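Local coordinates for major capsid protein (Faustovirus, PDB 5J7O) that forms the outer capsid shell of a large double-stranded DNA virus, folding as a double jelly-roll that assembles into trimeric capsomers, at the interface of chains A and B. Sequence-based numbering; all coordinates share one arbitrary frame. Chains: chain A/B, major capsid protein.

Contact 1: the interface of chains A and B. Residues chain A 232-235, 277, 279, 281; chain B 515-518.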
loop_
_atom_site.group_PDB
_atom_site.type_symbol
_atom_site.label_atom_id
_atom_site.label_comp_id
_atom_site.label_asym_id
_atom_site.label_seq_id
_atom_site.Cartn_x
_atom_site.Cartn_y
_atom_site.Cartn_z
ATOM N N VAL A 232 4.313 7.940 -7.182
ATOM C CA VAL A 232 5.237 7.223 -8.054
ATOM C C VAL A 232 6.442 6.804 -7.226
ATOM O O VAL A 232 7.109 7.648 -6.614
ATOM C CB VAL A 232 5.665 8.076 -9.258
ATOM C CG1 VAL A 232 6.744 7.360 -10.058
ATOM C CG2 VAL A 232 4.465 8.390 -10.139
ATOM N N GLU A 233 6.723 5.504 -7.212
ATOM C CA GLU A 233 7.851 4.979 -6.455
ATOM C C GLU A 233 9.165 5.285 -7.169
ATOM O O GLU A 233 9.281 5.134 -8.387
ATOM C CB GLU A 233 7.678 3.474 -6.260
ATOM C CG GLU A 233 8.884 2.739 -5.716
ATOM C CD GLU A 233 8.608 1.259 -5.525
ATOM O OE1 GLU A 233 7.719 0.916 -4.716
ATOM O OE2 GLU A 233 9.269 0.436 -6.194
ATOM N N ALA A 234 10.163 5.722 -6.398
ATOM C CA ALA A 234 11.461 6.111 -6.934
ATOM C C ALA A 234 12.575 5.479 -6.112
ATOM O O ALA A 234 12.522 5.474 -4.878
ATOM C CB ALA A 234 11.621 7.637 -6.947
ATOM N N ALA A 235 13.587 4.957 -6.802
ATOM C CA ALA A 235 14.689 4.246 -6.167
ATOM C C ALA A 235 15.939 5.117 -6.131
ATOM O O ALA A 235 16.217 5.864 -7.073
ATOM C CB ALA A 235 14.988 2.939 -6.903
ATOM N N THR A 277 11.461 5.820 -2.272
ATOM C CA THR A 277 10.631 6.910 -1.789
ATOM C C THR A 277 9.562 7.185 -2.834
ATOM O O THR A 277 9.677 6.771 -3.990
ATOM C CB THR A 277 11.440 8.182 -1.497
ATOM O OG1 THR A 277 10.672 9.051 -0.655
ATOM C CG2 THR A 277 11.767 8.913 -2.787
ATOM N N VAL A 279 7.092 10.012 -4.834
ATOM C CA VAL A 279 6.930 11.393 -5.269
ATOM C C VAL A 279 5.583 11.520 -5.962
ATOM O O VAL A 279 5.085 10.573 -6.581
ATOM C CB VAL A 279 8.074 11.852 -6.205
ATOM C CG1 VAL A 279 9.425 11.653 -5.534
ATOM C CG2 VAL A 279 8.019 11.112 -7.533
ATOM N N PHE A 281 3.457 14.349 -8.546
ATOM C CA PHE A 281 3.596 15.514 -9.410
ATOM C C PHE A 281 2.367 15.627 -10.308
ATOM O O PHE A 281 2.464 15.754 -11.530
ATOM C CB PHE A 281 4.895 15.449 -10.216
ATOM C CG PHE A 281 5.149 14.121 -10.881
ATOM C CD1 PHE A 281 5.706 13.065 -10.174
ATOM C CD2 PHE A 281 4.858 13.939 -12.224
ATOM C CE1 PHE A 281 5.946 11.851 -10.786
ATOM C CE2 PHE A 281 5.099 12.726 -12.841
ATOM C CZ PHE A 281 5.644 11.681 -12.122
ATOM N N TYR B 515 17.620 10.033 -6.171
ATOM C CA TYR B 515 16.579 9.112 -6.599
ATOM C C TYR B 515 16.321 9.278 -8.090
ATOM O O TYR B 515 16.525 10.356 -8.657
ATOM C CB TYR B 515 15.268 9.349 -5.836
ATOM C CG TYR B 515 15.351 9.221 -4.330
ATOM C CD1 TYR B 515 15.698 10.307 -3.539
ATOM C CD2 TYR B 515 15.049 8.020 -3.697
ATOM C CE1 TYR B 515 15.763 10.198 -2.161
ATOM C CE2 TYR B 515 15.111 7.902 -2.320
ATOM C CZ TYR B 515 15.468 8.994 -1.557
ATOM O OH TYR B 515 15.531 8.881 -0.187
ATOM N N ILE B 516 15.864 8.201 -8.724
ATOM C CA ILE B 516 15.425 8.224 -10.115
ATOM C C ILE B 516 13.915 8.018 -10.131
ATOM O O ILE B 516 13.417 6.989 -9.658
ATOM C CB ILE B 516 16.132 7.153 -10.960
ATOM C CG1 ILE B 516 17.588 7.542 -11.219
ATOM C CG2 ILE B 516 15.397 6.950 -12.279
ATOM C CD1 ILE B 516 17.744 8.729 -12.145
ATOM N N VAL B 517 13.194 8.993 -10.669
ATOM C CA VAL B 517 11.741 8.923 -10.798
ATOM C C VAL B 517 11.419 8.420 -12.202
ATOM O O VAL B 517 11.776 9.092 -13.182
ATOM C CB VAL B 517 11.081 10.285 -10.542
ATOM C CG1 VAL B 517 9.582 10.198 -10.787
ATOM C CG2 VAL B 517 11.362 10.752 -9.125
ATOM N N PRO B 518 10.771 7.263 -12.348
ATOM C CA PRO B 518 10.337 6.803 -13.674
ATOM C C PRO B 518 9.084 7.543 -14.117
ATOM O O PRO B 518 7.989 7.315 -13.593
ATOM C CB PRO B 518 10.076 5.306 -13.452
ATOM C CG PRO B 518 9.720 5.203 -12.009
ATOM C CD PRO B 518 10.515 6.263 -11.297
#
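The phenol ring of B:Tyr515 carries the methyl CG2 of A:Thr277 on one face, 3.5 Å above the ring plane and displaced toward the CD2–CE2 rim, a CH-pi contact between two copies of a double jelly-roll capsid protein. The two side chains cross at about a right angle. CG2 of A:Thr277 lies between the backbone N and the carbonyl carbon, with OG1 anti to the N (chi1 -162°), which turns the methyl rather than the hydroxyl onto the ring. The other flat ring, A:Phe281, offers its CE1 corner to CG1 of B:Val517 at 4.0 Å, the two side chains running past each other in opposite directions. B:Val517 is the apolar plug of the patch. It meets A:Val279 tip to tip, CG2 to CG2 at 3.7 Å, and the same CG2 also packs against CB of A:Ala234. Its other branch, CG1, is anti to the backbone N (chi1 176°) and reaches between A:Val279 and A:Phe281, with CG1 of A:Val232 crossing at its flank. Strands 232-238 of chain A and 503-521 of chain B pair antiparallel here, B:Ile516 N donating to A:Ala235 O at 2.9 Å. Farther along, the ring carbon CD of B:Pro518 rests 3.4 Å from A:Glu233 O.

Contact 2: the interface of chains A and B. Residues chain A 125-126, 153, 155, 344, 346; chain B 254-256, 262-264.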
loop_
_atom_site.group_PDB
_atom_site.type_symbol
_atom_site.label_atom_id
_atom_site.label_comp_id
_atom_site.label_asym_id
_atom_site.label_seq_id
_atom_site.Cartn_x
_atom_site.Cartn_y
_atom_site.Cartn_z
ATOM N N PHE A 125 11.354 43.829 11.699
ATOM C CA PHE A 125 12.618 43.624 12.391
ATOM C C PHE A 125 12.438 42.663 13.561
ATOM O O PHE A 125 11.392 42.631 14.214
ATOM C CB PHE A 125 13.174 44.959 12.890
ATOM C CG PHE A 125 13.624 45.881 11.790
ATOM C CD1 PHE A 125 14.476 45.432 10.795
ATOM C CD2 PHE A 125 13.190 47.196 11.752
ATOM C CE1 PHE A 125 14.890 46.279 9.783
ATOM C CE2 PHE A 125 13.601 48.047 10.742
ATOM C CZ PHE A 125 14.451 47.588 9.757
ATOM N N ILE A 126 13.474 41.866 13.819
ATOM C CA ILE A 126 13.461 40.920 14.930
ATOM C C ILE A 126 14.249 41.511 16.092
ATOM O O ILE A 126 13.696 41.760 17.169
ATOM C CB ILE A 126 14.030 39.552 14.511
ATOM C CG1 ILE A 126 13.169 38.935 13.406
ATOM C CG2 ILE A 126 14.116 38.621 15.711
ATOM C CD1 ILE A 126 13.654 37.580 12.939
ATOM N N TYR A 153 20.076 38.677 12.914
ATOM C CA TYR A 153 18.915 38.131 12.221
ATOM C C TYR A 153 18.859 38.688 10.806
ATOM O O TYR A 153 18.908 39.907 10.613
ATOM C CB TYR A 153 17.618 38.468 12.960
ATOM C CG TYR A 153 17.590 38.057 14.415
ATOM C CD1 TYR A 153 17.319 36.744 14.783
ATOM C CD2 TYR A 153 17.817 38.985 15.423
ATOM C CE1 TYR A 153 17.286 36.367 16.113
ATOM C CE2 TYR A 153 17.786 38.618 16.755
ATOM C CZ TYR A 153 17.521 37.308 17.095
ATOM O OH TYR A 153 17.489 36.939 18.419
ATOM N N GLN A 155 16.614 38.074 7.094
ATOM C CA GLN A 155 15.543 37.431 6.346
ATOM C C GLN A 155 15.494 38.000 4.937
ATOM O O GLN A 155 15.584 39.216 4.743
ATOM C CB GLN A 155 14.185 37.600 7.041
ATOM C CG GLN A 155 13.988 36.664 8.226
ATOM C CD GLN A 155 12.566 36.667 8.751
ATOM O OE1 GLN A 155 12.055 37.697 9.190
ATOM N NE2 GLN A 155 11.918 35.508 8.710
ATOM N N THR A 344 15.132 32.484 6.427
ATOM C CA THR A 344 15.324 33.017 7.770
ATOM C C THR A 344 16.664 32.519 8.291
ATOM O O THR A 344 16.872 31.308 8.410
ATOM C CB THR A 344 14.188 32.590 8.701
ATOM O OG1 THR A 344 12.935 33.037 8.167
ATOM C CG2 THR A 344 14.386 33.183 10.086
ATOM N N VAL A 346 19.798 33.037 11.252
ATOM C CA VAL A 346 20.319 33.562 12.508
ATOM C C VAL A 346 21.802 33.224 12.580
ATOM O O VAL A 346 22.190 32.072 12.361
ATOM C CB VAL A 346 19.574 32.986 13.727
ATOM C CG1 VAL A 346 20.158 33.542 15.017
ATOM C CG2 VAL A 346 18.088 33.285 13.634
ATOM N N LEU B 254 10.915 32.610 17.786
ATOM C CA LEU B 254 11.246 34.025 17.754
ATOM C C LEU B 254 10.000 34.857 17.478
ATOM O O LEU B 254 9.084 34.428 16.772
ATOM C CB LEU B 254 12.301 34.310 16.684
ATOM C CG LEU B 254 13.612 33.526 16.752
ATOM C CD1 LEU B 254 14.450 33.793 15.511
ATOM C CD2 LEU B 254 14.387 33.877 18.012
ATOM N N SER B 255 9.975 36.057 18.049
ATOM C CA SER B 255 8.941 37.044 17.780
ATOM C C SER B 255 9.603 38.326 17.297
ATOM O O SER B 255 10.690 38.683 17.762
ATOM C CB SER B 255 8.094 37.328 19.027
ATOM O OG SER B 255 7.401 36.170 19.453
ATOM N N ASP B 256 8.954 39.014 16.360
ATOM C CA ASP B 256 9.516 40.252 15.844
ATOM C C ASP B 256 9.265 41.395 16.829
ATOM O O ASP B 256 8.730 41.203 17.924
ATOM C CB ASP B 256 8.959 40.564 14.453
ATOM C CG ASP B 256 7.438 40.637 14.416
ATOM O OD1 ASP B 256 6.809 40.953 15.447
ATOM O OD2 ASP B 256 6.868 40.386 13.333
ATOM N N VAL B 262 7.582 34.776 14.325
ATOM C CA VAL B 262 8.344 34.961 13.094
ATOM C C VAL B 262 8.076 33.793 12.155
ATOM O O VAL B 262 8.340 32.635 12.495
ATOM C CB VAL B 262 9.844 35.097 13.390
ATOM C CG1 VAL B 262 10.636 35.158 12.095
ATOM C CG2 VAL B 262 10.105 36.331 14.238
ATOM N N THR B 263 7.549 34.097 10.971
ATOM C CA THR B 263 7.411 33.085 9.932
ATOM C C THR B 263 8.790 32.603 9.501
ATOM O O THR B 263 9.636 33.402 9.090
ATOM C CB THR B 263 6.640 33.648 8.739
ATOM O OG1 THR B 263 7.331 34.789 8.215
ATOM C CG2 THR B 263 5.231 34.051 9.154
ATOM N N GLY B 264 9.014 31.295 9.597
ATOM C CA GLY B 264 10.318 30.712 9.373
ATOM C C GLY B 264 11.064 30.356 10.640
ATOM O O GLY B 264 12.120 29.716 10.559
#
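Apolar packing dominates where A:Ile126 and A:Tyr153 receive B:Val262 and B:Leu254, two loop residues of the neighbouring double jelly-roll subunit. The tip of A:Ile126, CD1, lies 4.0 Å from CG1 of B:Val262 and equally near its CG2, touching both branches of the valine as the side chains cross at about a right angle. On the chain A side, CG2 of A:Ile126 sits over the centre of the A:Tyr153 ring, 3.6 Å above its plane, and so supports the ring that meets the partner. B:Leu254 comes to this ring with one branch: its CD1 approaches CE1 of A:Tyr153 at 3.9 Å and also faces CG2 of A:Val346, the latter tip to tip.

Polar contacts are modest. Within chain A, the amide NE2 of A:Gln155 donates to the hydroxyl OG1 of A:Thr344 at 2.7 Å, close to the amide plane and fairly straight (161° at H), which would fix the rotation of the carboxamide. OG1 of A:Thr344 is anti to its carbonyl carbon (chi1 -58°), where it can accept this N-H. From the same pair, weak hydrogen bonds run to the carbonyl O of B:Thr263, 3.1 Å from A:Gln155 NE2. CG1 of B:Val262 packs beside that amide.

By seating loop residues of one subunit against the loop at A:Ile126 and strands 149-158 and 341-351 of the next, this patch probably helps hold the trimer together.

Contact 3: the interface of chains A and B. Residues chain A 272-276; chain B 278-281, 285.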
loop_
_atom_site.group_PDB
_atom_site.type_symbol
_atom_site.label_atom_id
_atom_site.label_comp_id
_atom_site.label_asym_id
_atom_site.label_seq_id
_atom_site.Cartn_x
_atom_site.Cartn_y
_atom_site.Cartn_z
ATOM N N THR A 272 23.438 -5.239 1.123
ATOM C CA THR A 272 23.490 -4.233 0.069
ATOM C C THR A 272 22.057 -3.813 -0.229
ATOM O O THR A 272 21.273 -4.605 -0.765
ATOM C CB THR A 272 24.176 -4.771 -1.185
ATOM O OG1 THR A 272 25.529 -5.128 -0.880
ATOM C CG2 THR A 272 24.170 -3.718 -2.279
ATOM N N ALA A 273 21.711 -2.574 0.117
ATOM C CA ALA A 273 20.334 -2.116 0.022
ATOM C C ALA A 273 20.282 -0.676 -0.465
ATOM O O ALA A 273 21.207 0.110 -0.244
ATOM C CB ALA A 273 19.612 -2.233 1.370
ATOM N N ARG A 274 19.177 -0.344 -1.128
ATOM C CA ARG A 274 18.891 1.001 -1.601
ATOM C C ARG A 274 17.514 1.416 -1.103
ATOM O O ARG A 274 16.675 0.576 -0.769
ATOM C CB ARG A 274 18.940 1.082 -3.131
ATOM C CG ARG A 274 18.082 0.028 -3.801
ATOM C CD ARG A 274 18.004 0.206 -5.302
ATOM N NE ARG A 274 17.294 -0.910 -5.918
ATOM C CZ ARG A 274 16.778 -0.889 -7.142
ATOM N NH1 ARG A 274 16.884 0.201 -7.891
ATOM N NH2 ARG A 274 16.149 -1.956 -7.614
ATOM N N LYS A 275 17.286 2.723 -1.065
ATOM C CA LYS A 275 16.036 3.265 -0.553
ATOM C C LYS A 275 15.004 3.427 -1.660
ATOM O O LYS A 275 15.335 3.685 -2.820
ATOM C CB LYS A 275 16.262 4.620 0.118
ATOM C CG LYS A 275 16.909 4.560 1.484
ATOM C CD LYS A 275 17.211 5.961 1.984
ATOM C CE LYS A 275 17.909 5.927 3.326
ATOM N NZ LYS A 275 18.536 7.238 3.643
ATOM N N LEU A 276 13.740 3.271 -1.281
ATOM C CA LEU A 276 12.610 3.700 -2.085
ATOM C C LEU A 276 11.980 4.925 -1.437
ATOM O O LEU A 276 11.975 5.066 -0.211
ATOM C CB LEU A 276 11.553 2.597 -2.217
ATOM C CG LEU A 276 11.921 1.266 -2.870
ATOM C CD1 LEU A 276 10.702 0.355 -2.907
ATOM C CD2 LEU A 276 12.481 1.478 -4.266
ATOM N N GLN B 278 11.194 2.813 3.191
ATOM C CA GLN B 278 11.209 1.474 2.629
ATOM C C GLN B 278 12.540 1.222 1.938
ATOM O O GLN B 278 13.065 2.095 1.240
ATOM C CB GLN B 278 10.056 1.277 1.644
ATOM C CG GLN B 278 8.694 1.539 2.253
ATOM C CD GLN B 278 7.665 0.508 1.843
ATOM O OE1 GLN B 278 7.047 -0.138 2.689
ATOM N NE2 GLN B 278 7.471 0.351 0.539
ATOM N N VAL B 279 13.085 0.030 2.151
ATOM C CA VAL B 279 14.324 -0.388 1.513
ATOM C C VAL B 279 14.077 -1.704 0.793
ATOM O O VAL B 279 13.228 -2.506 1.193
ATOM C CB VAL B 279 15.482 -0.532 2.526
ATOM C CG1 VAL B 279 15.796 0.807 3.176
ATOM C CG2 VAL B 279 15.139 -1.576 3.576
ATOM N N VAL B 280 14.819 -1.914 -0.288
ATOM C CA VAL B 280 14.824 -3.176 -1.010
ATOM C C VAL B 280 16.261 -3.663 -1.093
ATOM O O VAL B 280 17.204 -2.869 -1.161
ATOM C CB VAL B 280 14.199 -3.043 -2.418
ATOM C CG1 VAL B 280 12.715 -2.720 -2.316
ATOM C CG2 VAL B 280 14.924 -1.975 -3.224
ATOM N N PHE B 281 16.425 -4.982 -1.062
ATOM C CA PHE B 281 17.751 -5.588 -1.149
ATOM C C PHE B 281 17.628 -7.004 -1.700
ATOM O O PHE B 281 18.153 -7.968 -1.142
ATOM C CB PHE B 281 18.462 -5.555 0.206
ATOM C CG PHE B 281 17.616 -6.006 1.368
ATOM C CD1 PHE B 281 16.790 -5.114 2.039
ATOM C CD2 PHE B 281 17.671 -7.316 1.809
ATOM C CE1 PHE B 281 16.019 -5.530 3.106
ATOM C CE2 PHE B 281 16.902 -7.739 2.877
ATOM C CZ PHE B 281 16.075 -6.844 3.526
ATOM N N THR B 285 18.120 -5.289 -6.786
ATOM C CA THR B 285 19.106 -4.363 -6.238
ATOM C C THR B 285 20.513 -4.825 -6.604
ATOM O O THR B 285 20.855 -5.989 -6.369
ATOM C CB THR B 285 18.960 -4.261 -4.720
ATOM O OG1 THR B 285 17.722 -3.615 -4.398
ATOM C CG2 THR B 285 20.108 -3.464 -4.121
#
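Antiparallel pairing of A:Arg274, A:Lys275 and A:Leu276 with B:Val280, B:Val279 and B:Gln278 joins strand 273-280 of one double jelly-roll subunit to the same strand of the next. A:Arg274 and B:Val280 exchange backbone bonds in both directions, the N of B:Val280 lying 3.1 Å from the O of A:Arg274, and A:Leu276 N gives a further bond to B:Gln278 O at 2.9 Å.

A:Arg274 also reaches across with its side chain. CG lies between the backbone N and the carbonyl carbon (chi1 52°), and from there the chain runs extended to NE, passing B:Thr285 in the opposite direction. NE donates to the hydroxyl OG1 of B:Thr285 at 3.1 Å, nearly straight (159° at H) and with the oxygen close to the guanidinium plane, so the bond uses the NE-H rather than the terminal amino groups. The methylene CG of A:Arg274 meanwhile rests 3.8 Å from CG2 of B:Val280.

The other branch of B:Val280, CG1, meets CD1 of A:Leu276 at 3.7 Å, the side chains crossing at about a right angle. B:Val280 is thereby wedged between the arginine stem and the leucine tip. At the far end, CB of A:Ala273 packs against CB of B:Phe281 at 3.7 Å.

Backbone pairing and side-chain packing together make a strand-to-strand seam that probably stabilises the capsomer.

Contact 4: the interface of chains A and B. Residues chain A 63-64, 66, 69; chain B 579-583.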
loop_
_atom_site.group_PDB
_atom_site.type_symbol
_atom_site.label_atom_id
_atom_site.label_comp_id
_atom_site.label_asym_id
_atom_site.label_seq_id
_atom_site.Cartn_x
_atom_site.Cartn_y
_atom_site.Cartn_z
ATOM N N TYR A 63 -22.105 -25.045 -17.071
ATOM C CA TYR A 63 -22.583 -23.674 -17.079
ATOM C C TYR A 63 -23.944 -23.672 -17.753
ATOM O O TYR A 63 -24.336 -24.640 -18.409
ATOM C CB TYR A 63 -21.618 -22.737 -17.815
ATOM C CG TYR A 63 -21.572 -22.999 -19.301
ATOM C CD1 TYR A 63 -20.922 -24.116 -19.803
ATOM C CD2 TYR A 63 -22.190 -22.140 -20.202
ATOM C CE1 TYR A 63 -20.886 -24.373 -21.151
ATOM C CE2 TYR A 63 -22.155 -22.387 -21.559
ATOM C CZ TYR A 63 -21.498 -23.505 -22.028
ATOM O OH TYR A 63 -21.454 -23.762 -23.379
ATOM N N LYS A 64 -24.667 -22.587 -17.588
ATOM C CA LYS A 64 -25.911 -22.533 -18.327
ATOM C C LYS A 64 -25.860 -21.414 -19.361
ATOM O O LYS A 64 -25.241 -20.371 -19.126
ATOM C CB LYS A 64 -27.110 -22.326 -17.393
ATOM C CG LYS A 64 -26.807 -21.513 -16.149
ATOM C CD LYS A 64 -27.777 -21.854 -15.028
ATOM C CE LYS A 64 -29.222 -21.667 -15.464
ATOM N NZ LYS A 64 -30.177 -21.963 -14.359
ATOM N N PHE A 66 -26.746 -18.154 -21.371
ATOM C CA PHE A 66 -27.442 -16.925 -21.035
ATOM C C PHE A 66 -28.247 -16.445 -22.233
ATOM O O PHE A 66 -27.850 -16.630 -23.386
ATOM C CB PHE A 66 -26.470 -15.832 -20.574
ATOM C CG PHE A 66 -25.475 -15.411 -21.618
ATOM C CD1 PHE A 66 -24.289 -16.106 -21.784
ATOM C CD2 PHE A 66 -25.711 -14.302 -22.416
ATOM C CE1 PHE A 66 -23.369 -15.714 -22.735
ATOM C CE2 PHE A 66 -24.793 -13.907 -23.370
ATOM C CZ PHE A 66 -23.620 -14.615 -23.529
ATOM N N MET A 69 -27.493 -11.188 -25.260
ATOM C CA MET A 69 -27.433 -9.828 -24.746
ATOM C C MET A 69 -26.062 -9.241 -25.041
ATOM O O MET A 69 -25.045 -9.920 -24.883
ATOM C CB MET A 69 -27.706 -9.801 -23.238
ATOM C CG MET A 69 -27.435 -8.467 -22.577
ATOM S SD MET A 69 -26.517 -8.674 -21.042
ATOM C CE MET A 69 -25.111 -9.610 -21.632
ATOM N N GLN B 579 -18.638 -18.694 -15.707
ATOM C CA GLN B 579 -19.916 -18.554 -16.390
ATOM C C GLN B 579 -19.803 -17.501 -17.484
ATOM O O GLN B 579 -19.403 -16.363 -17.197
ATOM C CB GLN B 579 -21.016 -18.172 -15.402
ATOM C CG GLN B 579 -22.285 -17.643 -16.058
ATOM C CD GLN B 579 -22.956 -18.665 -16.955
ATOM O OE1 GLN B 579 -22.902 -19.867 -16.694
ATOM N NE2 GLN B 579 -23.588 -18.192 -18.023
ATOM N N PRO B 580 -20.114 -17.831 -18.738
ATOM C CA PRO B 580 -20.037 -16.826 -19.804
ATOM C C PRO B 580 -20.976 -15.662 -19.534
ATOM O O PRO B 580 -22.042 -15.818 -18.934
ATOM C CB PRO B 580 -20.454 -17.601 -21.058
ATOM C CG PRO B 580 -20.221 -19.034 -20.721
ATOM C CD PRO B 580 -20.484 -19.159 -19.253
ATOM N N SER B 581 -20.564 -14.473 -19.990
ATOM C CA SER B 581 -21.368 -13.279 -19.748
ATOM C C SER B 581 -21.296 -12.274 -20.896
ATOM O O SER B 581 -21.544 -11.084 -20.670
ATOM C CB SER B 581 -20.932 -12.601 -18.442
ATOM O OG SER B 581 -19.538 -12.346 -18.440
ATOM N N GLY B 582 -20.975 -12.710 -22.108
ATOM C CA GLY B 582 -20.865 -11.818 -23.250
ATOM C C GLY B 582 -19.564 -12.056 -23.989
ATOM O O GLY B 582 -18.552 -12.454 -23.406
ATOM N N HIS B 583 -19.588 -11.808 -25.296
ATOM C CA HIS B 583 -18.415 -12.023 -26.134
ATOM C C HIS B 583 -18.629 -11.328 -27.471
ATOM O O HIS B 583 -19.740 -10.910 -27.809
ATOM C CB HIS B 583 -18.140 -13.515 -26.344
ATOM C CG HIS B 583 -19.277 -14.257 -26.976
ATOM N ND1 HIS B 583 -20.266 -14.872 -26.238
ATOM C CD2 HIS B 583 -19.581 -14.485 -28.275
ATOM C CE1 HIS B 583 -21.131 -15.445 -27.057
ATOM N NE2 HIS B 583 -20.739 -15.226 -28.298
#
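B:Gln579 reaches across to A:Tyr63 and A:Lys64 between loops of two double jelly-roll subunits. From CB the chain sets out with CG anti to the backbone N (chi1 164°) and then bends at chi2 (62°), bringing the carboxamide to the chain A backbone. Its carbon CD comes within 3.6 Å of the O of A:Lys64. At the tip the two polar atoms take different partners. OE1 lies 3.3 Å from CB of A:Tyr63 and accepts a weak hydrogen bond from the N of A:Lys64. NE2 donates to the O of A:Lys64 at 2.9 Å, near the amide plane and nearly along the C=O axis. It also donates within chain B to the O of B:Pro580 at 3.0 Å, on a lone pair of that carbonyl but tilted from the amide plane. Bonds to both subunits would therefore restrain rotation of the carboxamide.

B:Pro580 fits between two aromatic residues. Its CD meets CD2 of A:Tyr63 at 3.6 Å, the side chains crossing at about a right angle, while its CB lies 3.9 Å from CE1 of A:Phe66. The tip of that phenylalanine, CZ, lies 3.6 Å from the N of B:Gly582, farther along the same chain B loop.

This loop-to-loop fit, in which a glutamine reads the backbone and aromatic rings flank a proline, probably helps keep neighbouring subunits in register within the trimer.

Contacts 1 and 3 are near neighbours, their C-alpha centres about 13 Å apart, and both use strand 273-280 of chain A. Position 281 also recurs: chain A supplies it to contact 1 and chain B to contact 3. In the closed ring of three, every copy therefore uses residues 279 and 281 twice, in contact 1 toward one neighbour and in contact 3 toward the other. Contact 2 lies about 35 Å from contact 1, whereas contact 4 is about 43 Å from contact 1 and 72 Å from contact 2. Such spread-out patches would resist rocking between subunits in the deposited trimer.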